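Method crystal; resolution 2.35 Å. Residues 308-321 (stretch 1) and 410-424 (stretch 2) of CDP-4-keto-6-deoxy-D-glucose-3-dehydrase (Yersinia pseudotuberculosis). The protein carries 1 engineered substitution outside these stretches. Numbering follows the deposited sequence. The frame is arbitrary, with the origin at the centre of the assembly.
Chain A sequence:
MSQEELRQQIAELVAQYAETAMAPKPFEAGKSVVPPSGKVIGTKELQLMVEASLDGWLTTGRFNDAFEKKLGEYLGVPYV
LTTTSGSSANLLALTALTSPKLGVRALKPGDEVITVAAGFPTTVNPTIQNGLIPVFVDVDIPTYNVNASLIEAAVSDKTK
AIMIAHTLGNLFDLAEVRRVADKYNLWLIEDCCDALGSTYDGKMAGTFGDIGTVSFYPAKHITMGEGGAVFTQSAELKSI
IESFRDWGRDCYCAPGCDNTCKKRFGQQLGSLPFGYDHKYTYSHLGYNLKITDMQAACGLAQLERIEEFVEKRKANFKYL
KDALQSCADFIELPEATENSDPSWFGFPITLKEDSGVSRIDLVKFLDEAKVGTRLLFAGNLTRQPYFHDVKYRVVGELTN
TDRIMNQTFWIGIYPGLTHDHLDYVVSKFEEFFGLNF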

ATOM      1  N   GLU A 308      17.077   8.737 -20.938  1.00 52.71           N
ATOM      2  CA  GLU A 308      17.884   9.924 -20.727  1.00 52.96           C
ATOM      3  C   GLU A 308      18.519   9.802 -19.335  1.00 51.95           C
ATOM      4  O   GLU A 308      19.743   9.881 -19.175  1.00 51.24           O
ATOM      5  CB  GLU A 308      16.986  11.160 -20.778  1.00 54.90           C
ATOM      6  CG  GLU A 308      17.707  12.476 -20.578  1.00 60.49           C
ATOM      7  CD  GLU A 308      16.854  13.492 -19.839  1.00 64.59           C
ATOM      8  OE1 GLU A 308      15.648  13.605 -20.157  1.00 66.27           O
ATOM      9  OE2 GLU A 308      17.392  14.184 -18.942  1.00 67.10           O
ATOM     10  N   PHE A 309      17.665   9.600 -18.335  1.00 49.08           N
ATOM     11  CA  PHE A 309      18.095   9.458 -16.950  1.00 46.00           C
ATOM     12  C   PHE A 309      19.190   8.416 -16.758  1.00 45.22           C
ATOM     13  O   PHE A 309      20.205   8.695 -16.129  1.00 45.38           O
ATOM     14  CB  PHE A 309      16.903   9.103 -16.061  1.00 43.88           C
ATOM     15  CG  PHE A 309      15.919  10.223 -15.881  1.00 40.02           C
ATOM     16  CD1 PHE A 309      16.272  11.534 -16.171  1.00 40.19           C
ATOM     17  CD2 PHE A 309      14.656   9.971 -15.368  1.00 39.23           C
ATOM     18  CE1 PHE A 309      15.375  12.586 -15.948  1.00 41.16           C
ATOM     19  CE2 PHE A 309      13.755  11.009 -15.139  1.00 41.67           C
ATOM     20  CZ  PHE A 309      14.114  12.323 -15.428  1.00 40.91           C
ATOM     21  N   VAL A 310      18.981   7.217 -17.293  1.00 45.14           N
ATOM     22  CA  VAL A 310      19.963   6.143 -17.164  1.00 45.95           C
ATOM     23  C   VAL A 310      21.314   6.542 -17.754  1.00 49.05           C
ATOM     24  O   VAL A 310      22.365   6.270 -17.170  1.00 49.88           O
ATOM     25  CB  VAL A 310      19.474   4.861 -17.864  1.00 44.16           C
ATOM     26  CG1 VAL A 310      20.522   3.762 -17.745  1.00 41.19           C
ATOM     27  CG2 VAL A 310      18.159   4.409 -17.247  1.00 43.93           C
ATOM     28  N   GLU A 311      21.274   7.182 -18.917  1.00 50.94           N
ATOM     29  CA  GLU A 311      22.478   7.636 -19.599  1.00 52.15           C
ATOM     30  C   GLU A 311      23.176   8.710 -18.768  1.00 51.17           C
ATOM     31  O   GLU A 311      24.396   8.695 -18.615  1.00 50.52           O
ATOM     32  CB  GLU A 311      22.105   8.188 -20.981  1.00 54.90           C
ATOM     33  CG  GLU A 311      23.205   8.975 -21.684  1.00 60.64           C
ATOM     34  CD  GLU A 311      22.764   9.509 -23.050  1.00 64.34           C
ATOM     35  OE1 GLU A 311      21.697  10.165 -23.124  1.00 64.52           O
ATOM     36  OE2 GLU A 311      23.489   9.276 -24.046  1.00 64.47           O
ATOM     37  N   LYS A 312      22.390   9.634 -18.229  1.00 50.55           N
ATOM     38  CA  LYS A 312      22.913  10.722 -17.413  1.00 50.21           C
ATOM     39  C   LYS A 312      23.551  10.221 -16.112  1.00 49.87           C
ATOM     40  O   LYS A 312      24.593  10.721 -15.693  1.00 49.21           O
ATOM     41  CB  LYS A 312      21.790  11.712 -17.097  1.00 51.71           C
ATOM     42  CG  LYS A 312      22.224  12.929 -16.297  1.00 55.07           C
ATOM     43  CD  LYS A 312      23.301  13.721 -17.022  1.00 57.74           C
ATOM     44  CE  LYS A 312      23.702  14.956 -16.226  1.00 60.32           C
ATOM     45  NZ  LYS A 312      24.863  15.674 -16.838  1.00 62.23           N
ATOM     46  N   ARG A 313      22.927   9.237 -15.471  1.00 47.03           N
ATOM     47  CA  ARG A 313      23.468   8.696 -14.231  1.00 45.72           C
ATOM     48  C   ARG A 313      24.818   8.044 -14.492  1.00 46.17           C
ATOM     49  O   ARG A 313      25.739   8.174 -13.691  1.00 45.88           O
ATOM     50  CB  ARG A 313      22.495   7.681 -13.610  1.00 41.62           C
ATOM     51  CG  ARG A 313      21.262   8.334 -12.997  1.00 38.26           C
ATOM     52  CD  ARG A 313      20.164   7.328 -12.679  1.00 36.49           C
ATOM     53  NE  ARG A 313      19.110   7.960 -11.894  1.00 35.78           N
ATOM     54  CZ  ARG A 313      19.175   8.178 -10.582  1.00 37.64           C
ATOM     55  NH1 ARG A 313      20.248   7.801  -9.892  1.00 34.56           N
ATOM     56  NH2 ARG A 313      18.178   8.801  -9.963  1.00 36.43           N
ATOM     57  N   LYS A 314      24.936   7.342 -15.613  1.00 46.74           N
ATOM     58  CA  LYS A 314      26.200   6.696 -15.942  1.00 48.41           C
ATOM     59  C   LYS A 314      27.275   7.759 -16.185  1.00 48.36           C
ATOM     60  O   LYS A 314      28.426   7.596 -15.782  1.00 46.81           O
ATOM     61  CB  LYS A 314      26.045   5.828 -17.188  1.00 49.03           C
ATOM     62  CG  LYS A 314      25.151   4.624 -16.994  1.00 51.67           C
ATOM     63  CD  LYS A 314      25.065   3.814 -18.275  1.00 53.28           C
ATOM     64  CE  LYS A 314      24.197   2.589 -18.098  1.00 53.61           C
ATOM     65  NZ  LYS A 314      23.985   1.886 -19.389  1.00 53.67           N
ATOM     66  N   ALA A 315      26.876   8.848 -16.837  1.00 47.79           N
ATOM     67  CA  ALA A 315      27.776   9.951 -17.152  1.00 48.25           C
ATOM     68  C   ALA A 315      28.319  10.581 -15.874  1.00 48.84           C
ATOM     69  O   ALA A 315      29.531  10.637 -15.663  1.00 50.19           O
ATOM     70  CB  ALA A 315      27.037  11.003 -17.983  1.00 46.89           C
ATOM     71  N   ASN A 316      27.413  11.056 -15.027  1.00 49.19           N
ATOM     72  CA  ASN A 316      27.789  11.676 -13.766  1.00 48.59           C
ATOM     73  C   ASN A 316      28.683  10.762 -12.934  1.00 47.45           C
ATOM     74  O   ASN A 316      29.582  11.231 -12.243  1.00 47.33           O
ATOM     75  CB  ASN A 316      26.538  12.047 -12.970  1.00 49.08           C
ATOM     76  CG  ASN A 316      25.794  13.220 -13.575  1.00 50.47           C
ATOM     77  OD1 ASN A 316      24.779  13.671 -13.042  1.00 51.28           O
ATOM     78  ND2 ASN A 316      26.300  13.725 -14.693  1.00 50.40           N
ATOM     79  N   PHE A 317      28.439   9.458 -13.003  1.00 45.09           N
ATOM     80  CA  PHE A 317      29.249   8.506 -12.252  1.00 44.93           C
ATOM     81  C   PHE A 317      30.695   8.503 -12.750  1.00 46.98           C
ATOM     82  O   PHE A 317      31.634   8.619 -11.962  1.00 45.69           O
ATOM     83  CB  PHE A 317      28.688   7.094 -12.390  1.00 39.83           C
ATOM     84  CG  PHE A 317      29.526   6.043 -11.716  1.00 40.22           C
ATOM     85  CD1 PHE A 317      29.313   5.711 -10.383  1.00 37.87           C
ATOM     86  CD2 PHE A 317      30.528   5.376 -12.418  1.00 40.33           C
ATOM     87  CE1 PHE A 317      30.077   4.734  -9.762  1.00 37.62           C
ATOM     88  CE2 PHE A 317      31.299   4.393 -11.798  1.00 40.91           C
ATOM     89  CZ  PHE A 317      31.070   4.072 -10.466  1.00 38.18           C
ATOM     90  N   LYS A 318      30.858   8.346 -14.063  1.00 48.61           N
ATOM     91  CA  LYS A 318      32.178   8.304 -14.678  1.00 49.44           C
ATOM     92  C   LYS A 318      32.933   9.596 -14.381  1.00 48.86           C
ATOM     93  O   LYS A 318      34.086   9.571 -13.958  1.00 48.07           O
ATOM     94  CB  LYS A 318      32.038   8.112 -16.188  1.00 51.54           C
ATOM     95  CG  LYS A 318      33.329   7.737 -16.893  1.00 53.80           C
ATOM     96  CD  LYS A 318      33.058   7.346 -18.335  1.00 55.51           C
ATOM     97  CE  LYS A 318      34.273   6.699 -18.981  1.00 56.29           C
ATOM     98  NZ  LYS A 318      33.957   6.202 -20.355  1.00 58.08           N
ATOM     99  N   TYR A 319      32.261  10.719 -14.592  1.00 47.99           N
ATOM    100  CA  TYR A 319      32.840  12.029 -14.355  1.00 48.93           C
ATOM    101  C   TYR A 319      33.310  12.146 -12.902  1.00 49.67           C
ATOM    102  O   TYR A 319      34.505  12.247 -12.628  1.00 49.71           O
ATOM    103  CB  TYR A 319      31.797  13.106 -14.658  1.00 49.73           C
ATOM    104  CG  TYR A 319      32.316  14.523 -14.593  1.00 53.19           C
ATOM    105  CD1 TYR A 319      33.216  15.004 -15.548  1.00 55.59           C
ATOM    106  CD2 TYR A 319      31.894  15.392 -13.591  1.00 53.57           C
ATOM    107  CE1 TYR A 319      33.677  16.323 -15.506  1.00 54.87           C
ATOM    108  CE2 TYR A 319      32.350  16.708 -13.539  1.00 55.01           C
ATOM    109  CZ  TYR A 319      33.240  17.168 -14.500  1.00 55.39           C
ATOM    110  OH  TYR A 319      33.681  18.473 -14.456  1.00 54.53           O
ATOM    111  N   LEU A 320      32.356  12.123 -11.976  1.00 48.88           N
ATOM    112  CA  LEU A 320      32.645  12.234 -10.551  1.00 47.37           C
ATOM    113  C   LEU A 320      33.767  11.319 -10.076  1.00 45.44           C
ATOM    114  O   LEU A 320      34.660  11.761  -9.356  1.00 45.40           O
ATOM    115  CB  LEU A 320      31.381  11.947  -9.739  1.00 48.85           C
ATOM    116  CG  LEU A 320      31.469  12.176  -8.231  1.00 49.60           C
ATOM    117  CD1 LEU A 320      31.856  13.633  -7.946  1.00 47.98           C
ATOM    118  CD2 LEU A 320      30.127  11.838  -7.596  1.00 48.55           C
ATOM    119  N   LYS A 321      33.723  10.048 -10.472  1.00 42.22           N
ATOM    120  CA  LYS A 321      34.749   9.099 -10.051  1.00 41.01           C
ATOM    121  C   LYS A 321      36.128   9.450 -10.603  1.00 43.00           C
ATOM    122  O   LYS A 321      37.143   9.257  -9.932  1.00 42.72           O
ATOM    123  CB  LYS A 321      34.392   7.675 -10.485  1.00 37.11           C
ATOM    124  CG  LYS A 321      35.398   6.647  -9.984  1.00 34.63           C
ATOM    125  CD  LYS A 321      35.180   5.272 -10.572  1.00 35.65           C
ATOM    126  CE  LYS A 321      36.254   4.311 -10.103  1.00 34.09           C
ATOM    127  NZ  LYS A 321      36.139   2.986 -10.748  1.00 35.73           N
ATOM    128  N   TRP A 410      27.093   7.346   0.672  1.00 31.05           N
ATOM    129  CA  TRP A 410      27.004   7.641  -0.750  1.00 31.81           C
ATOM    130  C   TRP A 410      26.529   9.052  -1.007  1.00 32.57           C
ATOM    131  O   TRP A 410      25.890   9.665  -0.155  1.00 33.05           O
ATOM    132  CB  TRP A 410      26.091   6.639  -1.481  1.00 33.83           C
ATOM    133  CG  TRP A 410      24.688   6.495  -0.935  1.00 33.95           C
ATOM    134  CD1 TRP A 410      24.295   5.738   0.129  1.00 35.16           C
ATOM    135  CD2 TRP A 410      23.494   7.087  -1.467  1.00 35.26           C
ATOM    136  NE1 TRP A 410      22.929   5.814   0.292  1.00 34.92           N
ATOM    137  CE2 TRP A 410      22.413   6.636  -0.672  1.00 34.50           C
ATOM    138  CE3 TRP A 410      23.231   7.954  -2.537  1.00 34.23           C
ATOM    139  CZ2 TRP A 410      21.093   7.021  -0.913  1.00 34.07           C
ATOM    140  CZ3 TRP A 410      21.914   8.339  -2.778  1.00 35.96           C
ATOM    141  CH2 TRP A 410      20.862   7.871  -1.968  1.00 34.03           C
ATOM    142  N   ILE A 411      26.843   9.571  -2.190  1.00 33.17           N
ATOM    143  CA  ILE A 411      26.383  10.894  -2.592  1.00 33.89           C
ATOM    144  C   ILE A 411      25.765  10.862  -3.986  1.00 33.48           C
ATOM    145  O   ILE A 411      25.557   9.792  -4.560  1.00 30.88           O
ATOM    146  CB  ILE A 411      27.531  11.921  -2.575  1.00 35.05           C
ATOM    147  CG1 ILE A 411      28.632  11.507  -3.552  1.00 34.87           C
ATOM    148  CG2 ILE A 411      28.089  12.070  -1.167  1.00 34.73           C
ATOM    149  CD1 ILE A 411      29.977  12.135  -3.259  1.00 35.57           C
ATOM    150  N   GLY A 412      25.473  12.041  -4.526  1.00 32.76           N
ATOM    151  CA  GLY A 412      24.458  12.178  -5.555  1.00 38.50           C
ATOM    152  C   GLY A 412      25.048  12.220  -6.950  1.00 39.04           C
ATOM    153  O   GLY A 412      25.948  13.014  -7.231  1.00 40.52           O
ATOM    154  N   ILE A 413      24.540  11.363  -7.829  1.00 41.02           N
ATOM    155  CA  ILE A 413      24.890  11.418  -9.248  1.00 42.50           C
ATOM    156  C   ILE A 413      23.644  11.349 -10.130  1.00 43.36           C
ATOM    157  O   ILE A 413      23.727  11.015 -11.317  1.00 44.93           O
ATOM    158  CB  ILE A 413      25.820  10.211  -9.573  1.00 42.37           C
ATOM    159  CG1 ILE A 413      25.324   8.941  -8.883  1.00 41.91           C
ATOM    160  CG2 ILE A 413      27.257  10.548  -9.196  1.00 43.47           C
ATOM    161  CD1 ILE A 413      24.052   8.367  -9.477  1.00 42.71           C
ATOM    162  N   TYR A 414      22.493  11.675  -9.540  1.00 42.66           N
ATOM    163  CA  TYR A 414      21.220  11.638 -10.255  1.00 44.45           C
ATOM    164  C   TYR A 414      21.090  12.795 -11.259  1.00 46.28           C
ATOM    165  O   TYR A 414      21.734  13.838 -11.112  1.00 47.38           O
ATOM    166  CB  TYR A 414      20.039  11.633  -9.264  1.00 40.18           C
ATOM    167  CG  TYR A 414      19.723  12.962  -8.619  1.00 37.75           C
ATOM    168  CD1 TYR A 414      18.562  13.659  -8.946  1.00 38.29           C
ATOM    169  CD2 TYR A 414      20.588  13.531  -7.688  1.00 37.45           C
ATOM    170  CE1 TYR A 414      18.270  14.893  -8.364  1.00 38.67           C
ATOM    171  CE2 TYR A 414      20.308  14.758  -7.100  1.00 35.58           C
ATOM    172  CZ  TYR A 414      19.153  15.434  -7.440  1.00 38.90           C
ATOM    173  OH  TYR A 414      18.875  16.645  -6.844  1.00 41.86           O
ATOM    174  N   PRO A 415      20.243  12.616 -12.292  1.00 47.30           N
ATOM    175  CA  PRO A 415      19.967  13.570 -13.374  1.00 47.35           C
ATOM    176  C   PRO A 415      19.809  15.041 -13.012  1.00 47.21           C
ATOM    177  O   PRO A 415      19.982  15.906 -13.871  1.00 47.53           O
ATOM    178  CB  PRO A 415      18.705  13.003 -14.015  1.00 47.78           C
ATOM    179  CG  PRO A 415      18.901  11.525 -13.848  1.00 48.65           C
ATOM    180  CD  PRO A 415      19.367  11.434 -12.415  1.00 46.95           C
ATOM    181  N   GLY A 416      19.471  15.331 -11.760  1.00 46.73           N
ATOM    182  CA  GLY A 416      19.297  16.717 -11.359  1.00 46.94           C
ATOM    183  C   GLY A 416      20.602  17.436 -11.050  1.00 48.00           C
ATOM    184  O   GLY A 416      20.598  18.599 -10.639  1.00 47.49           O
ATOM    185  N   LEU A 417      21.722  16.752 -11.260  1.00 48.10           N
ATOM    186  CA  LEU A 417      23.035  17.322 -10.977  1.00 50.12           C
ATOM    187  C   LEU A 417      23.869  17.607 -12.226  1.00 51.19           C
ATOM    188  O   LEU A 417      24.097  16.713 -13.049  1.00 52.13           O
ATOM    189  CB  LEU A 417      23.809  16.379 -10.046  1.00 47.99           C
ATOM    190  CG  LEU A 417      23.772  16.605  -8.528  1.00 47.68           C
ATOM    191  CD1 LEU A 417      22.441  17.161  -8.076  1.00 45.49           C
ATOM    192  CD2 LEU A 417      24.082  15.287  -7.836  1.00 45.94           C
ATOM    193  N   THR A 418      24.329  18.851 -12.355  1.00 52.35           N
ATOM    194  CA  THR A 418      25.158  19.262 -13.492  1.00 53.65           C
ATOM    195  C   THR A 418      26.632  19.103 -13.134  1.00 54.51           C
ATOM    196  O   THR A 418      26.974  18.786 -11.993  1.00 56.01           O
ATOM    197  CB  THR A 418      24.936  20.744 -13.870  1.00 53.75           C
ATOM    198  OG1 THR A 418      25.335  21.582 -12.779  1.00 52.37           O
ATOM    199  CG2 THR A 418      23.474  21.006 -14.196  1.00 52.42           C
ATOM    200  N   HIS A 419      27.503  19.324 -14.112  1.00 55.10           N
ATOM    201  CA  HIS A 419      28.939  19.220 -13.882  1.00 54.87           C
ATOM    202  C   HIS A 419      29.402  20.274 -12.881  1.00 53.91           C
ATOM    203  O   HIS A 419      30.378  20.069 -12.166  1.00 54.27           O
ATOM    204  CB  HIS A 419      29.699  19.379 -15.198  1.00 54.73           C
ATOM    205  CG  HIS A 419      29.798  18.116 -15.990  1.00 55.25           C
ATOM    206  ND1 HIS A 419      28.806  17.160 -15.992  1.00 55.98           N
ATOM    207  CD2 HIS A 419      30.770  17.651 -16.813  1.00 55.72           C
ATOM    208  CE1 HIS A 419      29.163  16.160 -16.780  1.00 56.37           C
ATOM    209  NE2 HIS A 419      30.351  16.434 -17.290  1.00 54.52           N
ATOM    210  N   ASP A 420      28.703  21.402 -12.826  1.00 52.83           N
ATOM    211  CA  ASP A 420      29.075  22.441 -11.882  1.00 52.82           C
ATOM    212  C   ASP A 420      28.774  21.976 -10.467  1.00 52.30           C
ATOM    213  O   ASP A 420      29.459  22.365  -9.515  1.00 51.84           O
ATOM    214  CB  ASP A 420      28.339  23.741 -12.188  1.00 55.27           C
ATOM    215  CG  ASP A 420      28.962  24.494 -13.347  1.00 57.94           C
ATOM    216  OD1 ASP A 420      28.939  23.978 -14.483  1.00 59.98           O
ATOM    217  OD2 ASP A 420      29.491  25.601 -13.115  1.00 60.79           O
ATOM    218  N   HIS A 421      27.742  21.144 -10.341  1.00 50.43           N
ATOM    219  CA  HIS A 421      27.346  20.579  -9.059  1.00 46.47           C
ATOM    220  C   HIS A 421      28.458  19.637  -8.615  1.00 44.05           C
ATOM    221  O   HIS A 421      29.003  19.764  -7.519  1.00 43.19           O
ATOM    222  CB  HIS A 421      26.046  19.774  -9.204  1.00 47.26           C
ATOM    223  CG  HIS A 421      24.807  20.612  -9.266  1.00 45.68           C
ATOM    224  ND1 HIS A 421      24.310  21.289  -8.173  1.00 47.63           N
ATOM    225  CD2 HIS A 421      23.962  20.882 -10.289  1.00 45.62           C
ATOM    226  CE1 HIS A 421      23.213  21.939  -8.518  1.00 45.86           C
ATOM    227  NE2 HIS A 421      22.980  21.710  -9.797  1.00 47.19           N
ATOM    228  N   LEU A 422      28.791  18.694  -9.489  1.00 41.91           N
ATOM    229  CA  LEU A 422      29.811  17.704  -9.202  1.00 42.61           C
ATOM    230  C   LEU A 422      31.195  18.293  -8.968  1.00 45.68           C
ATOM    231  O   LEU A 422      31.892  17.892  -8.029  1.00 46.42           O
ATOM    232  CB  LEU A 422      29.865  16.672 -10.326  1.00 41.76           C
ATOM    233  CG  LEU A 422      28.562  15.900 -10.573  1.00 43.37           C
ATOM    234  CD1 LEU A 422      28.794  14.843 -11.645  1.00 44.01           C
ATOM    235  CD2 LEU A 422      28.089  15.247  -9.281  1.00 42.62           C
ATOM    236  N   ASP A 423      31.603  19.228  -9.822  1.00 45.03           N
ATOM    237  CA  ASP A 423      32.908  19.857  -9.673  1.00 45.43           C
ATOM    238  C   ASP A 423      32.992  20.490  -8.289  1.00 44.62           C
ATOM    239  O   ASP A 423      34.028  20.414  -7.626  1.00 42.62           O
ATOM    240  CB  ASP A 423      33.117  20.921 -10.760  1.00 44.70           C
ATOM    241  CG  ASP A 423      33.510  20.318 -12.097  1.00 46.84           C
ATOM    242  OD1 ASP A 423      33.267  20.964 -13.137  1.00 46.77           O
ATOM    243  OD2 ASP A 423      34.076  19.201 -12.109  1.00 47.94           O
ATOM    244  N   TYR A 424      31.893  21.100  -7.855  1.00 43.44           N
ATOM    245  CA  TYR A 424      31.856  21.735  -6.547  1.00 43.99           C
ATOM    246  C   TYR A 424      32.063  20.696  -5.451  1.00 45.65           C
ATOM    247  O   TYR A 424      32.793  20.937  -4.489  1.00 46.52           O
ATOM    248  CB  TYR A 424      30.521  22.442  -6.322  1.00 43.46           C
ATOM    249  CG  TYR A 424      30.350  22.926  -4.900  1.00 43.61           C
ATOM    250  CD1 TYR A 424      31.060  24.029  -4.427  1.00 43.84           C
ATOM    251  CD2 TYR A 424      29.522  22.246  -4.009  1.00 43.95           C
ATOM    252  CE1 TYR A 424      30.950  24.443  -3.100  1.00 43.73           C
ATOM    253  CE2 TYR A 424      29.406  22.650  -2.682  1.00 43.21           C
ATOM    254  CZ  TYR A 424      30.121  23.747  -2.236  1.00 43.75           C
ATOM    255  OH  TYR A 424      30.007  24.151  -0.930  1.00 45.76           O
TER

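One face of a long helix packs against a loop and the start of a second helix, in a mainly apolar contact that ends in an aromatic stack and one very short hydrogen bond. Residues 308-321 are helical throughout. The other stretch leaves a strand at Ile 411, turns through a type I beta turn from Tyr 414 to Leu 417, closed by Leu 417 N to Tyr 414 O at 2.9 Å, and enters a helix at His 419. Thr 418 caps that helix, its OG1 accepting weak bonds from Asp 420 N (3.4 Å) and His 421 N (3.5 Å). The two helix axes run in roughly the same direction, 32° apart, and come no closer than 10.1 Å. The loop lies nearer: the CA atoms of Asn 316 and Ile 413 are 5.4 Å apart, as are those of Arg 313 and Tyr 414.

Pro 415 suits the turn because its phi is restricted by its ring, and that compact ring also offers carbon to its neighbors. Its CG meets Phe 309 CD1 at 3.5 Å, and its CA lies 3.7 Å from Lys 312 CG, so the lysine contributes its aliphatic stem here. Arg 313 lays one face of its guanidinium over the same loop, with NE 3.5 Å from Pro 415 CD and NH2 3.5 Å from Tyr 414 CB. The flat group can pack against carbon while its edge remains free for polar partners; NH1 is hydrogen-bonded elsewhere in the structure.

Further along, Asn 316 points toward the loop, and its buried amide sits among backbone carbonyls, a setting suited to a polar side chain. Ile 413, also pointing toward its partner, fills the space beside it: its CB is 3.9 Å from Asn 316 CB, and its CG2 is 3.5 Å from Leu 320 CD2. Leu 320 is thus wedged between loop and second helix, with its CD1 4.3 Å from Leu 422 CD2. Branched aliphatic side chains suit this buried patch, since they fill it without leaving polar groups unpaired.

Tyr 319 combines both kinds of chemistry. Its ring stacks face to face on His 419, with centroids 3.8 Å apart and planes at 24°, while Leu 422 CD1 approaches the ring edge, 3.7 Å from Tyr 319 CD2. The phenol extends beyond these contacts to donate from Tyr 319 OH to Asp 423 OD2 at 2.5 Å. Tyrosine therefore supplies a broad surface for packing and a terminal hydroxyl for the carboxylate, one helical turn beyond His 419.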